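Local coordinates for envelope glycoprotein E (Human herpesvirus 1, PDB 2GIY), which binds the Fc part of host IgG as a heterodimer with gI and is required with that partner for cell-to-cell spread of the virus in epithelial cells, at residues Glu19-Ser24 with Gly160-Ser165; Phe29-Ser34 with Leu133-Ala138; Trp51-Val56 with Gly144-Val149; Ser93-Arg98 with Pro122-Gln127. All coordinates share one frame; numbering follows the deposited sequence.

The four contacts lie in the immunoglobulin V-type domain that forms the C-terminal part of the gE ectodomain, and all but the first strand of contact 1 falls in its Fc-binding region. Contacts 1 and 3 are neighbours in the six-stranded sheet, their centres about 10 Å apart; contact 2 belongs to the three-stranded sheet facing it, and contact 4 bridges the two sheets. Contacts 1 and 4 are farthest apart, with centres about 16 Å from each other. Along the chain contact 1 encloses all the others, contacts 2 and 3 interleave, and contact 4 is nested within both. Segments far apart in sequence are thereby tied into one sandwich.

Contact 1 (Glu19-Ser24 with Gly160-Ser165)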
# COMPACT_ATOMS: atom_id res chain seq x y z
N GLU A 19 0.99 -11.50 -4.65
CA GLU A 19 2.34 -11.31 -5.20
C GLU A 19 2.73 -12.36 -6.24
O GLU A 19 3.79 -12.24 -6.86
CB GLU A 19 3.38 -11.30 -4.08
CG GLU A 19 3.28 -10.10 -3.14
CD GLU A 19 4.43 -10.03 -2.15
OE1 GLU A 19 5.22 -11.00 -2.08
OE2 GLU A 19 4.53 -9.02 -1.42
N ALA A 20 1.89 -13.37 -6.44
CA ALA A 20 2.22 -14.40 -7.42
C ALA A 20 1.03 -15.16 -7.97
O ALA A 20 0.03 -15.38 -7.28
CB ALA A 20 3.22 -15.39 -6.81
N ILE A 21 1.15 -15.56 -9.23
CA ILE A 21 0.13 -16.35 -9.91
C ILE A 21 0.88 -17.48 -10.59
O ILE A 21 1.65 -17.26 -11.53
CB ILE A 21 -0.62 -15.56 -11.00
CG1 ILE A 21 -1.39 -14.39 -10.38
CG2 ILE A 21 -1.59 -16.48 -11.74
CD1 ILE A 21 -2.07 -13.49 -11.41
N LEU A 22 0.66 -18.70 -10.12
CA LEU A 22 1.31 -19.86 -10.73
C LEU A 22 0.31 -20.45 -11.71
O LEU A 22 -0.85 -20.66 -11.37
CB LEU A 22 1.68 -20.90 -9.66
CG LEU A 22 2.96 -20.68 -8.84
CD1 LEU A 22 4.17 -20.86 -9.74
CD2 LEU A 22 2.96 -19.29 -8.21
N PHE A 23 0.76 -20.71 -12.93
CA PHE A 23 -0.12 -21.28 -13.94
C PHE A 23 0.52 -22.47 -14.64
O PHE A 23 1.75 -22.61 -14.66
CB PHE A 23 -0.50 -20.21 -14.98
CG PHE A 23 0.61 -19.84 -15.93
CD1 PHE A 23 0.87 -20.62 -17.06
CD2 PHE A 23 1.39 -18.72 -15.70
CE1 PHE A 23 1.89 -20.28 -17.96
CE2 PHE A 23 2.42 -18.37 -16.59
CZ PHE A 23 2.66 -19.15 -17.72
N SER A 24 -0.32 -23.32 -15.21
CA SER A 24 0.16 -24.48 -15.96
C SER A 24 -0.14 -24.16 -17.42
O SER A 24 -1.17 -23.55 -17.73
CB SER A 24 -0.59 -25.75 -15.54
OG SER A 24 -0.29 -26.08 -14.19
N GLY A 160 2.71 -2.26 -7.52
CA GLY A 160 2.69 -3.60 -6.96
C GLY A 160 3.35 -4.54 -7.94
O GLY A 160 3.56 -4.19 -9.10
N HIS A 161 3.71 -5.74 -7.47
CA HIS A 161 4.33 -6.71 -8.35
C HIS A 161 3.64 -8.06 -8.26
O HIS A 161 3.06 -8.43 -7.23
CB HIS A 161 5.82 -6.88 -8.01
CG HIS A 161 6.08 -7.43 -6.64
ND1 HIS A 161 5.94 -6.68 -5.49
CD2 HIS A 161 6.46 -8.66 -6.24
CE1 HIS A 161 6.23 -7.42 -4.44
NE2 HIS A 161 6.55 -8.64 -4.87
N ILE A 162 3.69 -8.80 -9.37
CA ILE A 162 3.10 -10.12 -9.46
C ILE A 162 4.03 -11.01 -10.28
O ILE A 162 4.32 -10.68 -11.43
CB ILE A 162 1.74 -10.13 -10.19
CG1 ILE A 162 0.80 -9.07 -9.61
CG2 ILE A 162 1.11 -11.51 -10.07
CD1 ILE A 162 -0.50 -8.96 -10.39
N THR A 163 4.50 -12.10 -9.69
CA THR A 163 5.33 -13.02 -10.45
C THR A 163 4.32 -13.99 -11.06
O THR A 163 3.65 -14.74 -10.35
CB THR A 163 6.32 -13.79 -9.57
OG1 THR A 163 7.31 -12.89 -9.05
CG2 THR A 163 7.03 -14.87 -10.38
N ILE A 164 4.21 -13.93 -12.38
CA ILE A 164 3.27 -14.77 -13.11
C ILE A 164 4.08 -15.79 -13.90
O ILE A 164 4.78 -15.43 -14.84
CB ILE A 164 2.44 -13.92 -14.08
CG1 ILE A 164 1.75 -12.80 -13.30
CG2 ILE A 164 1.42 -14.80 -14.81
CD1 ILE A 164 0.96 -11.83 -14.18
N SER A 165 3.97 -17.06 -13.53
CA SER A 165 4.75 -18.06 -14.25
C SER A 165 4.41 -19.50 -13.92
O SER A 165 3.56 -19.79 -13.08
CB SER A 165 6.23 -17.84 -13.97
OG SER A 165 6.50 -17.97 -12.60
O HOH W 1 6.27 -11.62 -6.96
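The ring of Phe23 leans obliquely against the backbone of Ser165, with CE2 3.3 Å from Ser165 CA, and its CD2 atom also meets Ile164 CG2. Its CG stands between the backbone N and the carbonyl carbon (chi1 73°), and the ring beyond it lies by Ser165. At the other end of the contact, the imidazole of His161 and the carboxylate of Glu19 approach obliquely, their planes 44° apart; the nearest atoms are Glu19 CD and His161 NE2, 3.7 Å from each other. The carboxylate of the exposed Glu19 thus lies against a buried imidazole.

Between these two groups runs a parallel ladder. Thr163 N donates to Glu19 O at 2.9 Å, and the pattern continues with Ile21 N to Thr163 O, Ser165 N to Ile21 O and Phe23 N to Ser165 O. Glu19 O is gripped twice, since a water also donates to it at 2.6 Å and is itself hydrogen-bonded to Thr163 OG1. Ala20, Leu22, Thr163 and Ser165 share one face of the sheet. On the face bearing Ile21 and Ile164, Ile21 CG1 packs on Ile162 CG2.

The short strand 20-22 is an edge strand of the six-stranded sheet, joined in parallel to strand 155-165, as strand A' joins strand G in V-type domains. Strand 144-152 flanks the far side of 155-165, while Phe29 of strand 29-30 covers Ile21 and Ile164, and strand 173-176 covers His161 and Thr163.

Contact 2 (Phe29-Ser34 with Leu133-Ala138)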
# COMPACT_ATOMS: atom_id res chain seq x y z
N PHE A 29 -6.33 -17.41 -17.57
CA PHE A 29 -6.54 -16.75 -16.29
C PHE A 29 -6.36 -15.25 -16.43
O PHE A 29 -5.93 -14.75 -17.47
CB PHE A 29 -5.57 -17.30 -15.25
CG PHE A 29 -4.12 -17.00 -15.55
CD1 PHE A 29 -3.55 -15.79 -15.15
CD2 PHE A 29 -3.33 -17.92 -16.23
CE1 PHE A 29 -2.22 -15.51 -15.43
CE2 PHE A 29 -2.00 -17.65 -16.51
CZ PHE A 29 -1.44 -16.44 -16.11
N SER A 30 -6.68 -14.54 -15.35
CA SER A 30 -6.57 -13.10 -15.32
C SER A 30 -5.93 -12.65 -14.02
O SER A 30 -5.99 -13.36 -13.02
CB SER A 30 -7.96 -12.47 -15.45
OG SER A 30 -7.93 -11.09 -15.12
N THR A 31 -5.29 -11.49 -14.04
CA THR A 31 -4.71 -10.96 -12.82
C THR A 31 -5.92 -10.46 -12.04
O THR A 31 -7.02 -10.35 -12.60
CB THR A 31 -3.75 -9.78 -13.09
OG1 THR A 31 -4.45 -8.73 -13.77
CG2 THR A 31 -2.57 -10.23 -13.93
N ASN A 32 -5.73 -10.15 -10.77
CA ASN A 32 -6.83 -9.67 -9.94
C ASN A 32 -6.34 -8.52 -9.08
O ASN A 32 -6.31 -8.62 -7.85
CB ASN A 32 -7.36 -10.81 -9.07
CG ASN A 32 -8.55 -10.39 -8.23
OD1 ASN A 32 -9.50 -9.79 -8.73
ND2 ASN A 32 -8.50 -10.72 -6.94
N VAL A 33 -5.94 -7.44 -9.73
CA VAL A 33 -5.45 -6.26 -9.05
C VAL A 33 -6.62 -5.34 -8.72
O VAL A 33 -7.53 -5.17 -9.53
CB VAL A 33 -4.45 -5.48 -9.93
CG1 VAL A 33 -3.93 -4.26 -9.19
CG2 VAL A 33 -3.30 -6.39 -10.34
N SER A 34 -6.59 -4.77 -7.52
CA SER A 34 -7.63 -3.85 -7.09
C SER A 34 -6.97 -2.50 -6.89
O SER A 34 -5.96 -2.39 -6.19
CB SER A 34 -8.26 -4.32 -5.78
OG SER A 34 -9.32 -3.46 -5.40
N LEU A 133 -4.84 -7.92 -16.57
CA LEU A 133 -4.34 -8.58 -17.76
C LEU A 133 -4.90 -9.99 -17.84
O LEU A 133 -5.01 -10.68 -16.82
CB LEU A 133 -2.81 -8.69 -17.71
CG LEU A 133 -1.99 -7.40 -17.62
CD1 LEU A 133 -0.52 -7.76 -17.49
CD2 LEU A 133 -2.23 -6.55 -18.86
N GLU A 134 -5.25 -10.42 -19.05
CA GLU A 134 -5.77 -11.76 -19.24
C GLU A 134 -4.82 -12.56 -20.12
O GLU A 134 -4.33 -12.06 -21.13
CB GLU A 134 -7.16 -11.73 -19.88
CG GLU A 134 -8.28 -11.53 -18.88
CD GLU A 134 -9.64 -11.76 -19.49
OE1 GLU A 134 -9.77 -12.68 -20.32
OE2 GLU A 134 -10.59 -11.04 -19.12
N PHE A 135 -4.57 -13.80 -19.72
CA PHE A 135 -3.69 -14.70 -20.46
C PHE A 135 -4.51 -15.89 -20.97
O PHE A 135 -5.07 -16.65 -20.18
CB PHE A 135 -2.56 -15.21 -19.56
CG PHE A 135 -1.66 -14.12 -19.04
CD1 PHE A 135 -2.09 -13.24 -18.05
CD2 PHE A 135 -0.37 -13.97 -19.55
CE1 PHE A 135 -1.25 -12.24 -17.57
CE2 PHE A 135 0.48 -12.96 -19.08
CZ PHE A 135 0.04 -12.10 -18.08
N ARG A 136 -4.57 -16.04 -22.29
CA ARG A 136 -5.32 -17.13 -22.91
C ARG A 136 -4.34 -18.19 -23.40
O ARG A 136 -3.32 -17.86 -24.02
CB ARG A 136 -6.14 -16.61 -24.10
CG ARG A 136 -7.39 -15.80 -23.73
CD ARG A 136 -7.05 -14.48 -23.05
NE ARG A 136 -8.27 -13.72 -22.72
CZ ARG A 136 -9.02 -13.09 -23.61
NH1 ARG A 136 -8.69 -13.10 -24.90
NH2 ARG A 136 -10.12 -12.45 -23.22
N ASP A 137 -4.65 -19.46 -23.14
CA ASP A 137 -3.79 -20.57 -23.54
C ASP A 137 -2.35 -20.23 -23.15
O ASP A 137 -1.43 -20.36 -23.95
CB ASP A 137 -3.90 -20.80 -25.05
CG ASP A 137 -3.31 -22.14 -25.47
OD1 ASP A 137 -3.19 -23.04 -24.62
OD2 ASP A 137 -2.99 -22.29 -26.67
N ALA A 138 -2.19 -19.81 -21.90
CA ALA A 138 -0.90 -19.41 -21.35
C ALA A 138 0.21 -20.42 -21.65
O ALA A 138 -0.01 -21.63 -21.63
CB ALA A 138 -1.02 -19.21 -19.84
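Phe29 and Phe135 form the tight half of this contact. Their ring planes are only 16° from parallel but slid apart, so overlap is slight, and the closest carbons are Phe29 CE1 and Phe135 CD1, at 3.5 Å. Phe135 CB sits over one face of the Phe29 ring, 4.0 Å from its centroid, in a CH-pi contact, while Ala138 CB touches Phe29 CE2. The two backbones are clasped as a hydrogen-bonded antiparallel pair, Phe135 N reaching Phe29 O at 2.8 Å and Phe29 N reaching Phe135 O. Farther on, Thr31 N donates to Leu133 O, and Thr31 OG1 accepts from Leu133 N at 2.9 Å; that hydroxyl is also hydrogen-bonded to Asn132 OD1.

The other face is looser and partly solvent-accessible. There Ser30 CB touches the aliphatic CG of Glu134 at 3.6 Å, and Ser30 OG turns back to Thr31 O. Glu134 OE1 is held side-on by Arg136 NE and NH2, both from the same face of the carboxylate.

Strand 133-135 is the middle strand of the three-stranded sheet, with 29-30 on one side and 124-126 on the other. Its buried face lies against Ile164 of strand 155-165 and Trp51 of strand 45-54.

Contact 3 (Trp51-Val56 with Gly144-Val149); sequences WLRFDV and GLYLCV
A cysteine lying on the face of a tryptophan distinguishes this pairing: Cys148 CB stands 3.7 Å from the centroid of the six-membered ring of Trp51, almost on the ring normal. Cys148 SG, anti to the backbone N (chi1 -178°), lies over the same ring 4.2 Å from that centroid, a sulfur-aromatic contact. Tyr146 CB abuts the indole edge at Trp51 CZ3, and Trp51 NE1 is hydrogen-bonded to Val131 O.

Next to it, the aliphatic part of Arg53 lies alongside Tyr146, pointing the same way, with Arg53 CG over the phenol face 4.2 Å from the centroid. The opposite face of the sheet is apolar, Phe54 CE2 touching Leu147 CD1 at 4.1 Å and Val56 CG2 closing on Leu145 CB. Paired hydrogen bonds link Leu52 with Leu147 and Phe54 with Leu145; that from Leu52 N to Leu147 O is 2.8 Å long.

The order Gly144, Tyr146, Cys148 recalls the strand F signature of V domains, and the hydrogen bond from Tyr146 OH to His142 O fits a tyrosine corner. The three known disulfides of this domain do not involve Cys148; its sulfur probably acts as a polarisable surface against the buried tryptophan.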
# COMPACT_ATOMS: atom_id res chain seq x y z
N TRP A 51 1.66 -1.34 -17.01
CA TRP A 51 2.12 -2.70 -16.75
C TRP A 51 3.52 -2.84 -17.33
O TRP A 51 3.75 -2.49 -18.49
CB TRP A 51 1.20 -3.75 -17.40
CG TRP A 51 -0.02 -4.07 -16.59
CD1 TRP A 51 -1.28 -3.57 -16.78
CD2 TRP A 51 -0.09 -4.93 -15.45
NE1 TRP A 51 -2.13 -4.08 -15.83
CE2 TRP A 51 -1.43 -4.91 -15.00
CE3 TRP A 51 0.85 -5.72 -14.77
CZ2 TRP A 51 -1.86 -5.65 -13.89
CZ3 TRP A 51 0.42 -6.46 -13.66
CH2 TRP A 51 -0.92 -6.42 -13.23
N LEU A 52 4.44 -3.34 -16.52
CA LEU A 52 5.81 -3.55 -16.94
C LEU A 52 6.08 -5.04 -16.81
O LEU A 52 5.59 -5.69 -15.88
CB LEU A 52 6.77 -2.76 -16.05
CG LEU A 52 6.53 -1.26 -15.97
CD1 LEU A 52 7.51 -0.63 -14.98
CD2 LEU A 52 6.68 -0.63 -17.36
N ARG A 53 6.85 -5.59 -17.75
CA ARG A 53 7.19 -7.02 -17.76
C ARG A 53 8.71 -7.17 -17.72
O ARG A 53 9.43 -6.52 -18.48
CB ARG A 53 6.62 -7.66 -19.03
CG ARG A 53 6.84 -9.17 -19.16
CD ARG A 53 6.33 -9.68 -20.52
NE ARG A 53 6.98 -8.98 -21.62
CZ ARG A 53 6.79 -9.23 -22.91
NH1 ARG A 53 5.95 -10.19 -23.29
NH2 ARG A 53 7.43 -8.52 -23.83
N PHE A 54 9.20 -8.04 -16.85
CA PHE A 54 10.64 -8.26 -16.73
C PHE A 54 11.02 -9.71 -16.94
O PHE A 54 10.40 -10.62 -16.39
CB PHE A 54 11.13 -7.81 -15.35
CG PHE A 54 11.03 -6.32 -15.13
CD1 PHE A 54 12.06 -5.47 -15.51
CD2 PHE A 54 9.89 -5.77 -14.55
CE1 PHE A 54 11.97 -4.09 -15.32
CE2 PHE A 54 9.78 -4.39 -14.36
CZ PHE A 54 10.82 -3.55 -14.75
N ASP A 55 12.04 -9.91 -17.76
CA ASP A 55 12.56 -11.25 -18.04
C ASP A 55 13.16 -11.81 -16.75
O ASP A 55 13.82 -11.09 -16.00
CB ASP A 55 13.64 -11.17 -19.12
CG ASP A 55 14.34 -12.50 -19.35
OD1 ASP A 55 13.74 -13.40 -19.96
OD2 ASP A 55 15.50 -12.63 -18.90
N VAL A 56 12.91 -13.10 -16.50
CA VAL A 56 13.44 -13.77 -15.32
C VAL A 56 14.33 -14.92 -15.79
O VAL A 56 13.84 -16.01 -16.09
CB VAL A 56 12.30 -14.32 -14.42
CG1 VAL A 56 12.90 -15.03 -13.19
CG2 VAL A 56 11.41 -13.17 -13.95
N GLY A 144 7.21 -14.47 -16.05
CA GLY A 144 8.09 -13.35 -15.76
C GLY A 144 7.62 -12.54 -14.57
O GLY A 144 6.67 -12.92 -13.88
N LEU A 145 8.30 -11.43 -14.32
CA LEU A 145 7.94 -10.56 -13.21
C LEU A 145 7.19 -9.37 -13.77
O LEU A 145 7.72 -8.61 -14.60
CB LEU A 145 9.19 -10.09 -12.47
CG LEU A 145 8.97 -9.03 -11.39
CD1 LEU A 145 8.03 -9.56 -10.33
CD2 LEU A 145 10.31 -8.64 -10.78
N TYR A 146 5.94 -9.21 -13.33
CA TYR A 146 5.11 -8.11 -13.78
C TYR A 146 4.91 -7.07 -12.69
O TYR A 146 4.70 -7.41 -11.53
CB TYR A 146 3.73 -8.63 -14.22
CG TYR A 146 3.75 -9.51 -15.45
CD1 TYR A 146 4.30 -10.80 -15.40
CD2 TYR A 146 3.24 -9.06 -16.66
CE1 TYR A 146 4.35 -11.60 -16.54
CE2 TYR A 146 3.27 -9.86 -17.80
CZ TYR A 146 3.83 -11.13 -17.73
OH TYR A 146 3.86 -11.92 -18.86
N LEU A 147 4.99 -5.80 -13.07
CA LEU A 147 4.77 -4.71 -12.14
C LEU A 147 3.64 -3.84 -12.68
O LEU A 147 3.57 -3.56 -13.88
CB LEU A 147 6.03 -3.84 -11.99
CG LEU A 147 6.99 -4.17 -10.84
CD1 LEU A 147 7.60 -5.54 -11.05
CD2 LEU A 147 8.07 -3.10 -10.75
N CYS A 148 2.74 -3.45 -11.80
CA CYS A 148 1.64 -2.58 -12.17
C CYS A 148 1.95 -1.28 -11.44
O CYS A 148 2.06 -1.26 -10.21
CB CYS A 148 0.30 -3.15 -11.70
SG CYS A 148 -1.11 -2.12 -12.20
N VAL A 149 2.11 -0.20 -12.20
CA VAL A 149 2.44 1.10 -11.62
C VAL A 149 1.38 2.14 -11.95
O VAL A 149 0.98 2.29 -13.10
CB VAL A 149 3.80 1.61 -12.14
CG1 VAL A 149 4.19 2.89 -11.42
CG2 VAL A 149 4.87 0.53 -11.94

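Contact 4 (Ser93-Arg98 with Pro122-Gln127)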
# COMPACT_ATOMS: atom_id res chain seq x y z
N SER A 93 10.38 -0.44 -23.16
CA SER A 93 9.03 -0.74 -23.63
C SER A 93 8.11 -0.97 -22.43
O SER A 93 8.52 -1.54 -21.42
CB SER A 93 9.04 -2.01 -24.49
OG SER A 93 9.82 -1.85 -25.66
N ARG A 94 6.86 -0.52 -22.56
CA ARG A 94 5.86 -0.73 -21.52
C ARG A 94 4.88 -1.75 -22.10
O ARG A 94 4.37 -1.57 -23.20
CB ARG A 94 5.13 0.58 -21.19
CG ARG A 94 6.02 1.60 -20.50
CD ARG A 94 5.31 2.93 -20.28
NE ARG A 94 4.97 3.58 -21.54
CZ ARG A 94 4.41 4.79 -21.62
NH1 ARG A 94 4.14 5.48 -20.52
NH2 ARG A 94 4.13 5.31 -22.81
N LEU A 95 4.64 -2.83 -21.36
CA LEU A 95 3.75 -3.90 -21.82
C LEU A 95 2.34 -3.40 -22.15
O LEU A 95 1.76 -3.78 -23.16
CB LEU A 95 3.66 -5.00 -20.76
CG LEU A 95 2.75 -6.19 -21.12
CD1 LEU A 95 3.38 -6.98 -22.26
CD2 LEU A 95 2.54 -7.08 -19.91
N ALA A 96 1.80 -2.56 -21.28
CA ALA A 96 0.47 -2.02 -21.49
C ALA A 96 0.29 -0.76 -20.68
O ALA A 96 0.92 -0.59 -19.64
CB ALA A 96 -0.58 -3.06 -21.10
N VAL A 97 -0.57 0.12 -21.17
CA VAL A 97 -0.85 1.38 -20.49
C VAL A 97 -2.29 1.80 -20.73
O VAL A 97 -2.75 1.83 -21.87
CB VAL A 97 0.05 2.53 -21.01
CG1 VAL A 97 -0.28 3.81 -20.26
CG2 VAL A 97 1.53 2.18 -20.86
N ARG A 98 -3.01 2.08 -19.65
CA ARG A 98 -4.38 2.57 -19.77
C ARG A 98 -4.28 3.99 -19.22
O ARG A 98 -3.87 4.19 -18.07
CB ARG A 98 -5.36 1.72 -18.96
CG ARG A 98 -6.81 1.94 -19.37
CD ARG A 98 -7.78 0.99 -18.68
NE ARG A 98 -7.93 -0.31 -19.35
CZ ARG A 98 -8.52 -0.49 -20.53
NH1 ARG A 98 -9.01 0.54 -21.20
NH2 ARG A 98 -8.65 -1.71 -21.03
N PRO A 122 1.31 -12.73 -28.03
CA PRO A 122 0.46 -13.91 -28.22
C PRO A 122 -0.28 -14.31 -26.95
O PRO A 122 0.35 -14.59 -25.93
CB PRO A 122 1.45 -14.99 -28.65
CG PRO A 122 2.48 -14.20 -29.42
CD PRO A 122 2.68 -13.00 -28.52
N GLY A 123 -1.61 -14.30 -27.00
CA GLY A 123 -2.39 -14.70 -25.84
C GLY A 123 -2.67 -13.66 -24.77
O GLY A 123 -3.42 -13.94 -23.84
N LEU A 124 -2.08 -12.48 -24.90
CA LEU A 124 -2.29 -11.41 -23.91
C LEU A 124 -3.37 -10.44 -24.38
O LEU A 124 -3.42 -10.07 -25.56
CB LEU A 124 -0.99 -10.64 -23.69
CG LEU A 124 -1.03 -9.54 -22.62
CD1 LEU A 124 -1.16 -10.17 -21.25
CD2 LEU A 124 0.25 -8.70 -22.69
N ALA A 125 -4.23 -10.02 -23.46
CA ALA A 125 -5.29 -9.09 -23.81
C ALA A 125 -5.75 -8.28 -22.60
O ALA A 125 -5.66 -8.74 -21.46
CB ALA A 125 -6.48 -9.84 -24.41
N TRP A 126 -6.22 -7.07 -22.88
CA TRP A 126 -6.74 -6.16 -21.86
C TRP A 126 -8.11 -6.69 -21.48
O TRP A 126 -8.99 -6.84 -22.34
CB TRP A 126 -6.94 -4.76 -22.44
CG TRP A 126 -5.86 -3.75 -22.19
CD1 TRP A 126 -5.21 -3.00 -23.13
CD2 TRP A 126 -5.35 -3.32 -20.92
NE1 TRP A 126 -4.34 -2.13 -22.53
CE2 TRP A 126 -4.40 -2.30 -21.17
CE3 TRP A 126 -5.60 -3.70 -19.59
CZ2 TRP A 126 -3.71 -1.65 -20.15
CZ3 TRP A 126 -4.91 -3.05 -18.57
CH2 TRP A 126 -3.98 -2.04 -18.86
N GLN A 127 -8.31 -6.98 -20.20
CA GLN A 127 -9.62 -7.44 -19.76
C GLN A 127 -10.53 -6.25 -20.07
O GLN A 127 -10.30 -5.15 -19.56
CB GLN A 127 -9.60 -7.74 -18.26
CG GLN A 127 -10.93 -8.25 -17.73
CD GLN A 127 -10.82 -8.81 -16.33
OE1 GLN A 127 -11.58 -8.24 -15.40
NE2 GLN A 127 -10.06 -9.74 -16.08
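Arg98 NH2 hangs over one face of the Trp126 indole, 3.6 Å from Trp126 CG, while NE of the same guanidinium is hydrogen-bonded to Ser130 O. The charge is thus held by a carbonyl on one atom and presented to an aromatic face by another: Arg98 CZ lies 4.5 Å from the centroid of the six-membered ring, 18° off its normal, a cation-pi contact. The guanidinium plane is tilted 54° from the indole. Arg98 and Trp126 run alongside one another with opposite headings, and the arginine chain, bent where chi3 (-85°) places NE, passes across the indole from the CZ2 and CH2 side, near its CB, to CG, near its NH2.

Other groups meet the indole as well. Ala96 CB, obliquely placed, rests 3.6 Å from Trp126 CZ2; the backbone Val97 N lies at the ring edge, 3.7 Å from the same CZ2. Trp126 NE1, meanwhile, is hydrogen-bonded to His117 O. One step along, Leu95 and Leu124 meet tip to tip, Leu95 CD1 lying 3.6 Å from Leu124 CD2.

The backbones stay well apart: the axes of strands 96-98 and 124-126 are 9.5 Å apart and run almost in the same direction, and contact is through side chains. Met118 of the adjoining strand 113-118 touches Ala96, Leu124 and Trp126. Leu95 and Ala96, both facing Trp51, form a classic beta bulge at the start of strand 96-103. This is face-to-face packing of two sheets, characteristic of an immunoglobulin V-type beta sandwich.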